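Local coordinates for surface presentation of antigens protein SpaO (Salmonella typhimurium, PDB 4YX1), which takes part in the type III secretory pathway that presents the surface determinants Salmonella needs to enter mammalian cells, at residues Glu8-Arg13 / Glu41-Gly46. Sequence-based numbering, arbitrary orientation.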
# COMPACT_ATOMS: atom_id res chain seq x y z
N GLU A 8 6.05 -4.96 0.65
CA GLU A 8 4.82 -4.18 0.73
C GLU A 8 4.38 -3.70 -0.63
O GLU A 8 5.22 -3.32 -1.48
CB GLU A 8 5.01 -2.96 1.63
CG GLU A 8 5.30 -3.25 3.08
CD GLU A 8 5.25 -1.98 3.91
OE1 GLU A 8 5.43 -0.90 3.31
OE2 GLU A 8 5.03 -2.04 5.14
N PHE A 9 3.07 -3.70 -0.84
CA PHE A 9 2.46 -3.04 -1.98
C PHE A 9 1.79 -1.80 -1.42
O PHE A 9 0.83 -1.91 -0.66
CB PHE A 9 1.45 -3.95 -2.69
CG PHE A 9 2.08 -5.14 -3.33
CD1 PHE A 9 2.33 -6.29 -2.59
CD2 PHE A 9 2.47 -5.10 -4.65
CE1 PHE A 9 2.93 -7.38 -3.17
CE2 PHE A 9 3.07 -6.20 -5.24
CZ PHE A 9 3.31 -7.34 -4.50
N VAL A 10 2.32 -0.63 -1.76
CA VAL A 10 1.90 0.61 -1.13
C VAL A 10 1.09 1.44 -2.10
O VAL A 10 1.55 1.77 -3.19
CB VAL A 10 3.13 1.40 -0.60
CG1 VAL A 10 2.72 2.74 -0.03
CG2 VAL A 10 3.87 0.58 0.44
N LEU A 11 -0.14 1.75 -1.72
CA LEU A 11 -1.03 2.49 -2.59
C LEU A 11 -0.67 3.98 -2.57
O LEU A 11 -0.81 4.67 -3.58
CB LEU A 11 -2.49 2.28 -2.16
CG LEU A 11 -3.57 2.96 -3.00
CD1 LEU A 11 -3.38 2.60 -4.45
CD2 LEU A 11 -4.90 2.47 -2.53
N TYR A 12 -0.22 4.46 -1.42
CA TYR A 12 0.11 5.86 -1.28
C TYR A 12 1.03 6.03 -0.10
O TYR A 12 0.82 5.41 0.94
CB TYR A 12 -1.18 6.69 -1.14
CG TYR A 12 -0.91 8.18 -1.07
CD1 TYR A 12 -0.29 8.85 -2.12
CD2 TYR A 12 -1.25 8.90 0.06
CE1 TYR A 12 -0.04 10.21 -2.04
CE2 TYR A 12 -1.01 10.26 0.14
CZ TYR A 12 -0.39 10.91 -0.90
OH TYR A 12 -0.15 12.26 -0.81
N ARG A 13 2.07 6.83 -0.24
CA ARG A 13 2.87 7.18 0.90
C ARG A 13 3.26 8.64 0.85
O ARG A 13 3.31 9.25 -0.22
CB ARG A 13 4.10 6.31 0.99
CG ARG A 13 4.91 6.30 -0.25
CD ARG A 13 6.27 5.65 0.00
NE ARG A 13 7.01 5.55 -1.25
CZ ARG A 13 8.32 5.63 -1.37
NH1 ARG A 13 9.09 5.80 -0.30
NH2 ARG A 13 8.87 5.55 -2.57
N GLU A 41 3.43 1.25 -5.29
CA GLU A 41 4.85 1.06 -5.12
C GLU A 41 5.14 -0.26 -4.45
O GLU A 41 4.47 -0.64 -3.48
CB GLU A 41 5.42 2.22 -4.32
CG GLU A 41 5.36 3.52 -5.10
CD GLU A 41 5.92 4.67 -4.32
OE1 GLU A 41 5.36 4.99 -3.26
OE2 GLU A 41 6.93 5.27 -4.77
N ILE A 42 6.11 -0.98 -4.98
CA ILE A 42 6.54 -2.24 -4.41
C ILE A 42 7.80 -2.00 -3.61
O ILE A 42 8.81 -1.58 -4.17
CB ILE A 42 6.77 -3.28 -5.52
CG1 ILE A 42 5.51 -3.40 -6.37
CG2 ILE A 42 7.18 -4.64 -4.94
CD1 ILE A 42 5.79 -3.67 -7.79
N MSE A 43 7.71 -2.23 -2.30
CA MSE A 43 8.78 -1.97 -1.35
C MSE A 43 9.33 -3.27 -0.81
O MSE A 43 8.59 -4.20 -0.52
CB MSE A 43 8.28 -1.14 -0.16
CG MSE A 43 7.35 -0.00 -0.50
SE MSE A 43 8.28 1.49 -1.32
CE MSE A 43 9.40 2.07 0.14
N ALA A 44 10.65 -3.33 -0.66
CA ALA A 44 11.30 -4.47 -0.03
C ALA A 44 12.18 -3.92 1.07
O ALA A 44 13.10 -3.15 0.80
CB ALA A 44 12.12 -5.27 -1.05
N ASN A 45 11.89 -4.29 2.31
CA ASN A 45 12.59 -3.75 3.48
C ASN A 45 12.67 -2.24 3.44
O ASN A 45 13.70 -1.64 3.74
CB ASN A 45 13.99 -4.36 3.61
CG ASN A 45 13.96 -5.81 4.02
OD1 ASN A 45 12.90 -6.35 4.35
ND2 ASN A 45 15.11 -6.46 3.99
N GLY A 46 11.57 -1.61 3.02
CA GLY A 46 11.49 -0.16 3.04
C GLY A 46 12.15 0.54 1.88
O GLY A 46 12.23 1.77 1.86
O HOH W 1 2.56 4.74 -3.34
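Strand 8-10 runs antiparallel to strand 41-44, and four backbone hydrogen bonds, all in the carbonyl planes, tie them together. Glu8 with Met43 and Val10 with Glu41 are the hydrogen-bonded pairs; Phe9 with Ile42 is the non-hydrogen-bonded pair between them, its side chains lying side by side on the opposite face, with Phe9 CE2 3.9 Å from Ile42 CG1. At Leu11 the chain turns a corner, and this brings Arg13 back over the face that carries Val10, Glu41 and Met43. Arg13 CB points toward 41-46, and CG takes the crowded position between backbone N and carbonyl carbon (chi1 54°). From there the chain stays extended to NE, Arg13 CG passing Glu41 OE1 at 3.3 Å. Arg13 NE then donates to Glu41 OE1 at 2.7 Å. Arg13 NH2 donates to Glu41 OE2 at 2.9 Å, completing a side-on, two-pronged salt bridge. Both oxygens lie close to the guanidinium plane, yet the nitrogens meet them from above the carboxylate plane, the two groups being turned 44° apart. The bent chain of selenomethionine Met43 brings its methyl CE over one guanidinium face, 3.8 Å from Arg13 NH1. Lower down, Met43 CG packs on Val10 CG2. A water sits within hydrogen-bonding distance of Glu41 OE1 and Val10 O. In this SPOA2 domain of SpaO, of the FliN C-terminal family, segment 8-13 also continues the sheet into the second subunit, where Arg13 packs on Glu8 of that subunit. Buried Glu41, gripped by two nitrogens, is therefore probably ionised, its charge balanced by an interface arginine.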